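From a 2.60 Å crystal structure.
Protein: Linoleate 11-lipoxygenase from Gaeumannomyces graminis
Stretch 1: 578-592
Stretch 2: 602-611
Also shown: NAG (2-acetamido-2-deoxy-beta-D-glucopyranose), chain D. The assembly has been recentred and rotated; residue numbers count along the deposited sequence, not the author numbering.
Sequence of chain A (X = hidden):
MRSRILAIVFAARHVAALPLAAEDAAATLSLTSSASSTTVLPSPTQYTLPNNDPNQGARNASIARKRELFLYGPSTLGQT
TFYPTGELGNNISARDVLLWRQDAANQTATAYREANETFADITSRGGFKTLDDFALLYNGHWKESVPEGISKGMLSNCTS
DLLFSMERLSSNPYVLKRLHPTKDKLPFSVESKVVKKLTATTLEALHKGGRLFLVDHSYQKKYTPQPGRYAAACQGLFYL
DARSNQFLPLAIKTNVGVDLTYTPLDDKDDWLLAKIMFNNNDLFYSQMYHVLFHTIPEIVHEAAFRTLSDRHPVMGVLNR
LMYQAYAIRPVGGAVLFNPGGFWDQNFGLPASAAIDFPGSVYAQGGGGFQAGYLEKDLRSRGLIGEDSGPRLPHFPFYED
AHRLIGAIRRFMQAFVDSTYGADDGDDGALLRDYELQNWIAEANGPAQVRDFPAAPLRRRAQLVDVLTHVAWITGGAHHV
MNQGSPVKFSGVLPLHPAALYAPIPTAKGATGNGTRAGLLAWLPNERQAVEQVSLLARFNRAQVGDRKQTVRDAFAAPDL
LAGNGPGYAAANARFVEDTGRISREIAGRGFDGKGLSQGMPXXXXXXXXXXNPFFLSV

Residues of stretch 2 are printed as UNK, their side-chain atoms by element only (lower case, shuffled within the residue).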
# COMPACT_ATOMS: atom_id res chain seq x y z
N ASP A 578 -6.85 -13.72 -16.45
CA ASP A 578 -7.69 -12.53 -16.59
C ASP A 578 -6.98 -11.29 -16.08
O ASP A 578 -6.96 -10.25 -16.76
CB ASP A 578 -9.00 -12.69 -15.82
CG ASP A 578 -9.93 -13.71 -16.42
OD1 ASP A 578 -9.68 -14.23 -17.54
OD2 ASP A 578 -10.94 -14.00 -15.74
N THR A 579 -6.40 -11.38 -14.88
CA THR A 579 -5.64 -10.26 -14.35
C THR A 579 -4.34 -10.04 -15.12
O THR A 579 -3.79 -8.94 -15.06
CB THR A 579 -5.34 -10.47 -12.86
OG1 THR A 579 -4.59 -11.67 -12.66
CG2 THR A 579 -6.62 -10.54 -12.06
N GLY A 580 -3.85 -11.02 -15.85
CA GLY A 580 -2.77 -10.73 -16.78
C GLY A 580 -3.21 -9.81 -17.89
O GLY A 580 -2.52 -8.85 -18.24
N ARG A 581 -4.40 -10.07 -18.45
CA ARG A 581 -4.93 -9.17 -19.46
C ARG A 581 -5.13 -7.78 -18.89
O ARG A 581 -4.77 -6.78 -19.51
CB ARG A 581 -6.26 -9.69 -20.00
CG ARG A 581 -6.17 -10.52 -21.24
CD ARG A 581 -7.49 -11.24 -21.50
NE ARG A 581 -8.53 -10.36 -22.04
CZ ARG A 581 -8.89 -10.28 -23.32
NH1 ARG A 581 -8.28 -11.04 -24.23
NH2 ARG A 581 -9.85 -9.45 -23.69
N ILE A 582 -5.72 -7.70 -17.70
CA ILE A 582 -6.05 -6.40 -17.14
C ILE A 582 -4.78 -5.62 -16.84
O ILE A 582 -4.70 -4.41 -17.07
CB ILE A 582 -6.94 -6.56 -15.90
CG1 ILE A 582 -8.31 -7.10 -16.30
CG2 ILE A 582 -7.08 -5.24 -15.16
CD1 ILE A 582 -9.13 -7.60 -15.16
N SER A 583 -3.75 -6.30 -16.36
CA SER A 583 -2.56 -5.58 -15.97
C SER A 583 -1.77 -5.14 -17.19
O SER A 583 -1.20 -4.05 -17.20
CB SER A 583 -1.72 -6.42 -15.02
OG SER A 583 -1.13 -7.49 -15.68
N ARG A 584 -1.75 -5.95 -18.24
CA ARG A 584 -1.16 -5.47 -19.48
C ARG A 584 -1.93 -4.27 -20.04
O ARG A 584 -1.30 -3.30 -20.49
CB ARG A 584 -1.07 -6.59 -20.50
CG ARG A 584 0.02 -7.57 -20.15
CD ARG A 584 0.23 -8.59 -21.23
NE ARG A 584 -0.93 -9.45 -21.43
CZ ARG A 584 -1.21 -10.53 -20.71
NH1 ARG A 584 -0.44 -10.92 -19.70
NH2 ARG A 584 -2.29 -11.22 -21.00
N GLU A 585 -3.26 -4.28 -19.99
CA GLU A 585 -4.01 -3.10 -20.44
C GLU A 585 -3.64 -1.86 -19.63
O GLU A 585 -3.48 -0.78 -20.19
CB GLU A 585 -5.52 -3.32 -20.36
CG GLU A 585 -6.10 -4.37 -21.27
CD GLU A 585 -7.54 -4.74 -20.93
OE1 GLU A 585 -8.13 -4.09 -20.03
OE2 GLU A 585 -8.09 -5.67 -21.57
N ILE A 586 -3.50 -1.99 -18.32
CA ILE A 586 -3.28 -0.79 -17.52
C ILE A 586 -1.85 -0.30 -17.67
O ILE A 586 -1.62 0.89 -17.89
CB ILE A 586 -3.66 -1.04 -16.05
CG1 ILE A 586 -5.15 -1.30 -15.95
CG2 ILE A 586 -3.25 0.17 -15.18
CD1 ILE A 586 -5.60 -1.65 -14.62
N ALA A 587 -0.87 -1.19 -17.56
CA ALA A 587 0.52 -0.78 -17.73
C ALA A 587 0.80 -0.24 -19.13
O ALA A 587 1.72 0.55 -19.32
CB ALA A 587 1.47 -1.92 -17.43
N GLY A 588 0.04 -0.67 -20.13
CA GLY A 588 0.34 -0.07 -21.41
C GLY A 588 -0.23 1.30 -21.65
O GLY A 588 -0.12 1.81 -22.77
N ARG A 589 -0.83 1.94 -20.65
CA ARG A 589 -1.57 3.18 -20.87
C ARG A 589 -0.66 4.35 -21.22
O ARG A 589 0.45 4.47 -20.70
CB ARG A 589 -2.37 3.54 -19.64
CG ARG A 589 -3.82 3.35 -19.80
CD ARG A 589 -4.54 3.50 -18.48
NE ARG A 589 -5.64 2.56 -18.46
CZ ARG A 589 -6.34 2.20 -17.41
NH1 ARG A 589 -6.09 2.69 -16.20
NH2 ARG A 589 -7.31 1.33 -17.58
N GLY A 590 -1.15 5.23 -22.06
CA GLY A 590 -0.37 6.37 -22.49
C GLY A 590 -1.33 7.36 -23.09
O GLY A 590 -2.53 7.15 -23.03
N PHE A 591 -0.82 8.43 -23.67
CA PHE A 591 -1.68 9.52 -24.10
C PHE A 591 -2.06 9.37 -25.56
O PHE A 591 -1.26 8.90 -26.36
CB PHE A 591 -0.97 10.85 -23.88
CG PHE A 591 -0.70 11.15 -22.46
CD1 PHE A 591 -1.69 11.66 -21.65
CD2 PHE A 591 0.56 10.97 -21.93
CE1 PHE A 591 -1.44 11.96 -20.35
CE2 PHE A 591 0.82 11.27 -20.62
CZ PHE A 591 -0.18 11.77 -19.83
N ASP A 592 -3.28 9.78 -25.89
CA ASP A 592 -3.73 9.75 -27.28
C ASP A 592 -3.35 11.05 -27.97
O ASP A 592 -2.47 11.79 -27.51
CB ASP A 592 -5.24 9.46 -27.34
CG ASP A 592 -6.09 10.52 -26.67
OD1 ASP A 592 -5.62 11.66 -26.51
OD2 ASP A 592 -7.25 10.24 -26.30
N UNK A 602 -3.67 12.94 -17.33
CA UNK A 602 -2.66 12.14 -16.65
C UNK A 602 -3.00 10.67 -16.79
O UNK A 602 -4.15 10.29 -17.03
c UNK A 602 -3.67 11.07 -13.49
c UNK A 602 -4.74 10.80 -12.69
c UNK A 602 -5.87 12.76 -13.44
c UNK A 602 -5.85 11.65 -12.66
c UNK A 602 -2.50 12.51 -15.16
c UNK A 602 -3.68 12.19 -14.30
c UNK A 602 -4.79 13.04 -14.25
N UNK A 603 -1.98 9.84 -16.64
CA UNK A 603 -2.11 8.39 -16.71
C UNK A 603 -2.34 7.85 -15.32
O UNK A 603 -1.52 8.05 -14.42
c UNK A 603 -0.87 7.75 -17.34
c UNK A 603 -0.69 8.24 -18.74
c UNK A 603 -1.03 6.30 -17.31
N UNK A 604 -3.45 7.14 -15.14
CA UNK A 604 -3.88 6.64 -13.84
C UNK A 604 -3.84 5.12 -13.89
O UNK A 604 -4.35 4.52 -14.84
c UNK A 604 -5.83 6.75 -12.23
c UNK A 604 -8.69 4.03 -10.90
c UNK A 604 -8.51 4.07 -12.28
c UNK A 604 -7.59 4.95 -12.84
n UNK A 604 -6.20 6.60 -10.04
c UNK A 604 -5.48 7.23 -11.01
c UNK A 604 -7.04 5.70 -10.62
c UNK A 604 -7.96 4.83 -10.05
c UNK A 604 -5.28 7.17 -13.53
c UNK A 604 -6.84 5.78 -12.01
N UNK A 605 -3.19 4.51 -12.88
CA UNK A 605 -2.92 3.08 -12.90
C UNK A 605 -3.12 2.44 -11.55
O UNK A 605 -2.50 1.42 -11.26
c UNK A 605 -1.21 3.33 -14.71
o UNK A 605 -0.59 3.40 -12.40
c UNK A 605 -1.49 2.80 -13.33
N UNK A 606 -3.96 3.02 -10.71
CA UNK A 606 -4.02 2.65 -9.30
C UNK A 606 -4.64 1.29 -9.10
O UNK A 606 -4.57 0.75 -7.99
c UNK A 606 -4.83 3.65 -8.53
N UNK A 607 -5.31 0.76 -10.11
CA UNK A 607 -6.00 -0.49 -9.99
C UNK A 607 -5.30 -1.59 -10.75
O UNK A 607 -5.90 -2.65 -10.96
c UNK A 607 -8.51 -0.92 -8.37
c UNK A 607 -8.38 0.17 -9.42
c UNK A 607 -9.65 0.43 -10.10
c UNK A 607 -7.43 -0.33 -10.48
N UNK A 608 -4.06 -1.37 -11.17
CA UNK A 608 -3.22 -2.37 -11.82
C UNK A 608 -3.04 -3.56 -10.89
O UNK A 608 -2.41 -3.42 -9.84
c UNK A 608 -1.01 -2.70 -13.05
c UNK A 608 -1.86 -1.77 -12.18
o UNK A 608 -1.20 -3.91 -13.07
n UNK A 608 -0.09 -2.11 -13.79
N UNK A 609 -3.57 -4.73 -11.25
CA UNK A 609 -3.43 -5.90 -10.37
C UNK A 609 -2.03 -6.46 -10.33
O UNK A 609 -1.75 -7.27 -9.47
c UNK A 609 -4.33 -5.07 -12.45
c UNK A 609 -4.56 -6.52 -12.33
c UNK A 609 -4.42 -6.90 -10.95
N UNK A 610 -1.15 -6.07 -11.23
CA UNK A 610 0.22 -6.55 -11.17
C UNK A 610 1.06 -5.76 -10.19
O UNK A 610 2.16 -6.20 -9.85
c UNK A 610 0.87 -6.50 -12.53
N UNK A 611 0.56 -4.62 -9.74
CA UNK A 611 1.30 -3.72 -8.89
C UNK A 611 0.77 -3.75 -7.47
O UNK A 611 1.53 -3.62 -6.51
c UNK A 611 1.95 -1.31 -8.56
c UNK A 611 1.25 -2.29 -9.47
c UNK A 611 1.85 -2.29 -10.88
C1 NAG D . -0.35 15.89 -20.39
C2 NAG D . -0.69 16.61 -21.71
C3 NAG D . -0.10 15.87 -22.91
C4 NAG D . 1.37 15.53 -22.68
C5 NAG D . 1.51 14.82 -21.35
C6 NAG D . 2.94 14.45 -21.03
C7 NAG D . -2.76 17.93 -21.82
C8 NAG D . -4.24 17.89 -22.03
N2 NAG D . -2.12 16.76 -21.88
O3 NAG D . -0.23 16.68 -24.07
O4 NAG D . 1.85 14.69 -23.73
O5 NAG D . 1.05 15.68 -20.30
O6 NAG D . 3.62 15.53 -20.43
O7 NAG D . -2.17 18.97 -21.59

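Position 602 carries seven side-chain carbons, one leading into a six-membered ring with no heteroatom. Its CA-to-CB bond points away from stretch 1, and its backbone N lies 3.9 Å from Phe591 CE1, at the edge of that ring. An all-carbon ring without a hydroxyl identifies Phe602.

Position 603 has three side-chain carbons, one bearing the other two. The first points toward stretch 1; one branch reaches within 3.9 Å of Arg589 CB, and the other sits over a face of the Phe591 ring. The branch at CB, without oxygen, gives Val603. Its CG2 is 4.0 Å from the centroid of the Phe591 ring and 23° off the normal, a CH-pi contact, and lies 3.7 Å from Phe591 CZ.

At position 604, ten side-chain atoms, nine carbons and one nitrogen, form a single carbon followed by fused five- and six-membered rings. An indole is the match, so this is Trp604. Its ring meets Arg589 obliquely, with Trp604 CE3 4.3 Å from Arg589 NH1. The stronger link is through the backbone: Arg589 NH1 donates to Trp604 O at 2.9 Å with an angle of 148°, the acceptor lying near the guanidinium plane.

Position 605 shows one carbon carrying an oxygen and another carbon. Its CB is 3.7 Å from Ile586 CG2. Taken as a hydroxyl beside a methyl, the branches identify Thr605.

Position 606 has a single side-chain carbon, pointing away and out of contact with stretch 1: Ala606.

Position 607 has four carbons forked at the second. Its backbone O approaches Ile586 CD1 at 3.8 Å. The fork one atom beyond CB distinguishes Leu607 from a CB-branched isomer.

Position 608 has two carbons, the second carrying one oxygen and one nitrogen. This is a short carboxamide, hence Asn608. OD1 is 3.2 Å from Ser583 CB, while ND2 is 4.0 Å from Ala587 CB. OD1 also accepts from the backbone N of position 610 at 2.8 Å and 154°, so the side chain braces its own segment. Asn608 N to Thr605 O, 3.2 Å, closes a type I turn.

Position 609 has three carbons closing a ring onto the backbone N, which defines Pro609. CG is 3.7 Å from Thr579 O, and CD is 3.9 Å from Ile582 CG2 and 4.2 Å from Ile586 CD1.

Position 610 bears one carbon, 3.6 Å from Ser583 CB: Ala610.

Position 611 has three carbons, branched at the first, and makes no contact: Val611.

The contact buries 602 Å², summed over both sides. At the helix, Thr579, Ile582, Ser583 and Ile586 meet the segment around Asn608 and Pro609; the 5.3 Å separation of Ser583 CA and Asn608 CA records this close approach. Beyond the helix, Arg589 supplies the one hydrogen bond across the stretches. Phe591 then lies between Val603 CG2 and the sugar, whose C5 covers its opposite face, 3.7 Å from Phe591 CE2. Packing thus dominates, with one polar tie.

Stretch 2, residues 602-611: FVWTALNPAV
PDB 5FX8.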